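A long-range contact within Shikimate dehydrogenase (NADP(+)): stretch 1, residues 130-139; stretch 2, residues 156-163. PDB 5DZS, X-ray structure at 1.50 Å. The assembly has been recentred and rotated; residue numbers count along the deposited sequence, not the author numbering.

Stretch 1, residues 130-139: SKAALTYFID
Stretch 2 156-163: KLLNSKAI

Residues 130-139 form a continuous α-helix, with phi/psi near -62/-43 and i to i+4 backbone hydrogen bonds such as Ile138 N to Leu134 O (3.0 Å). Residues 156-163 are largely irregular: they follow the helix direction from Leu158 to Lys161, then fold back so that Ala162 lies over Leu134. CA atoms pair Lys131 with Leu158 (7.3 Å), Leu134 with Ala162 (7.6 Å) and Ile138 with Lys161 (8.2 Å). No hydrogen bond crosses the interface, so packing alone buries its 373 Å². Leu134 (82 Å²), Leu158 (77 Å²) and Ile138 (71 Å²) give up the most area; Leu134 is buried, whereas Leu158 stays exposed overall.

Apolar contacts centre on Leu134 (chi1 t, chi2 156°), which points toward the loop. Its CD1 lies 3.7 Å from Ala162 CB and 4.3 Å from Leu157 CB, while CD2 lies 4.3 Å from Leu158 CB. Leu158 (m, t) points toward the helix, its CD1 3.7 Å from Lys131 CB and 4.1 Å from Thr135 OG1.

Ile138 (m, m) packs against aliphatic and amide atoms: CD1 is 3.7 Å from Lys161 CD, in a chain extended through chi3 (t, t, t) with chi4 p, and CG2 is 3.5 Å from Asn159 ND2. Both lysines thus offer aliphatic carbons, while their amines bond elsewhere in the structure.

Two side-chain hydrogen bonds form within the stretches. Thr135 OG1 (m) donates to Lys131 O (2.7 Å). Asn159 (chi1 t, chi2 -30°) begins a type I turn closed by Ala162 N to Asn159 O (3.0 Å), and its OD1 accepts from Lys161 N (2.8 Å).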

ATOM      1  N   SER B 130       6.151  11.989  18.212  1.00 35.49           N
ATOM      2  CA  SER B 130       5.597  11.743  19.515  1.00 36.49           C
ATOM      3  C   SER B 130       4.185  11.149  19.418  1.00 36.48           C
ATOM      4  O   SER B 130       3.835  10.252  20.192  1.00 37.74           O
ATOM      5  CB  SER B 130       5.557  13.060  20.295  1.00 33.38           C
ATOM      6  OG  SER B 130       4.943  12.927  21.559  1.00 38.67           O
ATOM      7  N   LYS B 131       3.382  11.655  18.475  1.00 40.34           N
ATOM      8  CA  LYS B 131       2.010  11.174  18.290  1.00 40.16           C
ATOM      9  C   LYS B 131       1.994   9.709  17.825  1.00 40.02           C
ATOM     10  O   LYS B 131       1.156   8.912  18.267  1.00 39.25           O
ATOM     11  CB  LYS B 131       1.246  12.066  17.296  1.00 43.42           C
ATOM     12  CG  LYS B 131       0.888  13.457  17.813  1.00 47.29           C
ATOM     13  CD  LYS B 131       0.221  14.294  16.724  1.00 51.59           C
ATOM     14  CE  LYS B 131      -0.328  15.605  17.260  1.00 56.81           C
ATOM     15  NZ  LYS B 131       0.709  16.493  17.853  1.00 58.34           N
ATOM     16  N   ALA B 132       2.932   9.363  16.953  1.00 36.25           N
ATOM     17  CA  ALA B 132       3.052   7.995  16.448  1.00 37.49           C
ATOM     18  C   ALA B 132       3.498   7.068  17.555  1.00 35.61           C
ATOM     19  O   ALA B 132       3.009   5.945  17.661  1.00 36.63           O
ATOM     20  CB  ALA B 132       4.033   7.927  15.301  1.00 36.01           C
ATOM     21  N   ALA B 133       4.464   7.531  18.344  1.00 35.46           N
ATOM     22  CA  ALA B 133       4.980   6.769  19.469  1.00 32.89           C
ATOM     23  C   ALA B 133       3.889   6.547  20.505  1.00 35.45           C
ATOM     24  O   ALA B 133       3.752   5.436  21.041  1.00 36.23           O
ATOM     25  CB  ALA B 133       6.184   7.471  20.086  1.00 33.29           C
ATOM     26  N   LEU B 134       3.114   7.591  20.793  1.00 35.42           N
ATOM     27  CA  LEU B 134       1.988   7.474  21.701  1.00 38.86           C
ATOM     28  C   LEU B 134       1.023   6.406  21.168  1.00 39.66           C
ATOM     29  O   LEU B 134       0.603   5.527  21.903  1.00 41.19           O
ATOM     30  CB  LEU B 134       1.280   8.830  21.853  1.00 41.98           C
ATOM     31  CG  LEU B 134      -0.025   8.893  22.662  1.00 46.50           C
ATOM     32  CD1 LEU B 134      -0.248  10.306  23.201  1.00 47.62           C
ATOM     33  CD2 LEU B 134      -1.235   8.408  21.860  1.00 48.64           C
ATOM     34  N   THR B 135       0.701   6.499  19.882  1.00 39.97           N
ATOM     35  CA  THR B 135      -0.222   5.563  19.233  1.00 41.30           C
ATOM     36  C   THR B 135       0.312   4.126  19.330  1.00 41.05           C
ATOM     37  O   THR B 135      -0.424   3.199  19.701  1.00 41.71           O
ATOM     38  CB  THR B 135      -0.460   5.969  17.758  1.00 41.09           C
ATOM     39  OG1 THR B 135      -0.899   7.336  17.694  1.00 45.98           O
ATOM     40  CG2 THR B 135      -1.509   5.085  17.097  1.00 44.99           C
ATOM     41  N   TYR B 136       1.592   3.952  19.014  1.00 38.05           N
ATOM     42  CA  TYR B 136       2.223   2.637  19.083  1.00 39.07           C
ATOM     43  C   TYR B 136       2.226   2.074  20.501  1.00 39.64           C
ATOM     44  O   TYR B 136       1.818   0.924  20.714  1.00 41.35           O
ATOM     45  CB  TYR B 136       3.655   2.695  18.538  1.00 37.80           C
ATOM     46  CG  TYR B 136       4.418   1.424  18.786  1.00 38.37           C
ATOM     47  CD1 TYR B 136       4.206   0.307  18.002  1.00 40.19           C
ATOM     48  CD2 TYR B 136       5.332   1.336  19.823  1.00 39.00           C
ATOM     49  CE1 TYR B 136       4.897  -0.867  18.238  1.00 39.87           C
ATOM     50  CE2 TYR B 136       6.024   0.167  20.078  1.00 41.27           C
ATOM     51  CZ  TYR B 136       5.808  -0.930  19.283  1.00 41.58           C
ATOM     52  OH  TYR B 136       6.508  -2.099  19.549  1.00 46.14           O
ATOM     53  N   PHE B 137       2.697   2.863  21.466  1.00 37.84           N
ATOM     54  CA  PHE B 137       2.744   2.401  22.860  1.00 41.40           C
ATOM     55  C   PHE B 137       1.361   1.967  23.396  1.00 44.12           C
ATOM     56  O   PHE B 137       1.245   0.930  24.051  1.00 47.71           O
ATOM     57  CB  PHE B 137       3.333   3.469  23.803  1.00 39.78           C
ATOM     58  CG  PHE B 137       4.840   3.621  23.746  1.00 38.15           C
ATOM     59  CD1 PHE B 137       5.687   2.526  23.819  1.00 41.28           C
ATOM     60  CD2 PHE B 137       5.413   4.886  23.757  1.00 36.68           C
ATOM     61  CE1 PHE B 137       7.070   2.691  23.817  1.00 43.62           C
ATOM     62  CE2 PHE B 137       6.789   5.059  23.761  1.00 35.83           C
ATOM     63  CZ  PHE B 137       7.621   3.967  23.787  1.00 38.60           C
ATOM     64  N   ILE B 138       0.329   2.767  23.131  1.00 45.14           N
ATOM     65  CA  ILE B 138      -1.036   2.467  23.597  1.00 49.68           C
ATOM     66  C   ILE B 138      -1.581   1.187  22.971  1.00 49.83           C
ATOM     67  O   ILE B 138      -2.210   0.375  23.651  1.00 51.16           O
ATOM     68  CB  ILE B 138      -2.025   3.611  23.276  1.00 51.19           C
ATOM     69  CG1 ILE B 138      -1.619   4.916  23.979  1.00 51.39           C
ATOM     70  CG2 ILE B 138      -3.445   3.220  23.674  1.00 55.91           C
ATOM     71  CD1 ILE B 138      -1.786   4.913  25.483  1.00 52.63           C
ATOM     72  N   ASP B 139      -1.363   1.024  21.672  1.00 47.94           N
ATOM     73  CA  ASP B 139      -1.812  -0.177  20.979  1.00 49.15           C
ATOM     74  C   ASP B 139      -1.079  -1.414  21.482  1.00 48.81           C
ATOM     75  O   ASP B 139      -1.631  -2.514  21.466  1.00 52.27           O
ATOM     76  CB  ASP B 139      -1.580  -0.053  19.474  1.00 48.69           C
ATOM     77  CG  ASP B 139      -2.491   0.964  18.809  1.00 51.95           C
ATOM     78  OD1 ASP B 139      -3.461   1.456  19.439  1.00 55.56           O
ATOM     79  OD2 ASP B 139      -2.242   1.261  17.627  1.00 51.23           O
ATOM     80  N   LYS B 156      -3.330  19.259  24.094  1.00 89.84           N
ATOM     81  CA  LYS B 156      -4.206  18.114  24.273  1.00 89.08           C
ATOM     82  C   LYS B 156      -3.574  16.916  23.576  1.00 85.30           C
ATOM     83  O   LYS B 156      -3.030  17.046  22.480  1.00 88.64           O
ATOM     84  CB  LYS B 156      -5.580  18.415  23.672  1.00 94.59           C
ATOM     85  CG  LYS B 156      -6.204  19.706  24.190  1.00 98.26           C
ATOM     86  CD  LYS B 156      -7.561  19.972  23.563  1.00103.44           C
ATOM     87  CE  LYS B 156      -8.159  21.273  24.076  1.00105.87           C
ATOM     88  NZ  LYS B 156      -9.524  21.522  23.531  1.00111.28           N
ATOM     89  N   LEU B 157      -3.626  15.753  24.218  1.00 78.11           N
ATOM     90  CA  LEU B 157      -3.071  14.539  23.631  1.00 74.14           C
ATOM     91  C   LEU B 157      -4.159  13.799  22.857  1.00 74.56           C
ATOM     92  O   LEU B 157      -5.347  14.069  23.030  1.00 73.96           O
ATOM     93  CB  LEU B 157      -2.465  13.643  24.713  1.00 71.01           C
ATOM     94  CG  LEU B 157      -1.261  14.245  25.447  1.00 68.67           C
ATOM     95  CD1 LEU B 157      -0.833  13.373  26.617  1.00 67.77           C
ATOM     96  CD2 LEU B 157      -0.096  14.465  24.494  1.00 66.17           C
ATOM     97  N   LEU B 158      -3.738  12.876  21.997  1.00 73.09           N
ATOM     98  CA  LEU B 158      -4.668  12.092  21.188  1.00 75.08           C
ATOM     99  C   LEU B 158      -5.487  11.126  22.040  1.00 76.47           C
ATOM    100  O   LEU B 158      -6.660  10.876  21.748  1.00 80.71           O
ATOM    101  CB  LEU B 158      -3.907  11.298  20.122  1.00 74.03           C
ATOM    102  CG  LEU B 158      -3.093  12.101  19.106  1.00 72.03           C
ATOM    103  CD1 LEU B 158      -2.247  11.161  18.259  1.00 69.78           C
ATOM    104  CD2 LEU B 158      -4.000  12.963  18.238  1.00 74.26           C
ATOM    105  N   ASN B 159      -4.862  10.580  23.083  1.00 74.07           N
ATOM    106  CA  ASN B 159      -5.526   9.632  23.973  1.00 75.92           C
ATOM    107  C   ASN B 159      -5.446  10.091  25.429  1.00 75.53           C
ATOM    108  O   ASN B 159      -4.361  10.389  25.934  1.00 69.90           O
ATOM    109  CB  ASN B 159      -4.906   8.240  23.805  1.00 75.39           C
ATOM    110  CG  ASN B 159      -5.683   7.156  24.534  1.00 79.07           C
ATOM    111  OD1 ASN B 159      -6.312   7.407  25.559  1.00 83.29           O
ATOM    112  ND2 ASN B 159      -5.634   5.940  24.008  1.00 79.92           N
ATOM    113  N   SER B 160      -6.603  10.135  26.096  1.00 78.25           N
ATOM    114  CA  SER B 160      -6.694  10.574  27.497  1.00 79.00           C
ATOM    115  C   SER B 160      -5.901   9.679  28.447  1.00 76.53           C
ATOM    116  O   SER B 160      -5.620  10.073  29.579  1.00 78.45           O
ATOM    117  CB  SER B 160      -8.161  10.654  27.956  1.00 84.85           C
ATOM    118  OG  SER B 160      -8.794   9.386  27.910  1.00 86.36           O
ATOM    119  N   LYS B 161      -5.558   8.476  27.992  1.00 74.42           N
ATOM    120  CA  LYS B 161      -4.755   7.557  28.797  1.00 73.21           C
ATOM    121  C   LYS B 161      -3.337   8.106  29.002  1.00 68.02           C
ATOM    122  O   LYS B 161      -2.707   7.836  30.024  1.00 69.66           O
ATOM    123  CB  LYS B 161      -4.702   6.177  28.140  1.00 74.65           C
ATOM    124  CG  LYS B 161      -3.833   5.166  28.874  1.00 75.61           C
ATOM    125  CD  LYS B 161      -3.940   3.782  28.254  1.00 76.89           C
ATOM    126  CE  LYS B 161      -2.943   2.818  28.878  1.00 76.92           C
ATOM    127  NZ  LYS B 161      -3.120   2.696  30.352  1.00 79.81           N
ATOM    128  N   ALA B 162      -2.840   8.867  28.029  1.00 62.90           N
ATOM    129  CA  ALA B 162      -1.509   9.466  28.137  1.00 57.42           C
ATOM    130  C   ALA B 162      -1.552  10.679  29.072  1.00 57.20           C
ATOM    131  O   ALA B 162      -2.500  11.465  29.034  1.00 59.20           O
ATOM    132  CB  ALA B 162      -0.998   9.871  26.765  1.00 54.95           C
ATOM    133  N   ILE B 163      -0.531  10.826  29.910  1.00 53.52           N
ATOM    134  CA  ILE B 163      -0.470  11.937  30.864  1.00 54.60           C
ATOM    135  C   ILE B 163       0.524  13.012  30.423  1.00 51.63           C
ATOM    136  O   ILE B 163       1.711  12.747  30.247  1.00 46.16           O
ATOM    137  CB  ILE B 163      -0.081  11.436  32.270  1.00 55.86           C
ATOM    138  CG1 ILE B 163      -0.992  10.278  32.676  1.00 58.89           C
ATOM    139  CG2 ILE B 163      -0.149  12.576  33.284  1.00 58.33           C
ATOM    140  CD1 ILE B 163      -0.594   9.612  33.967  1.00 61.33           C
TER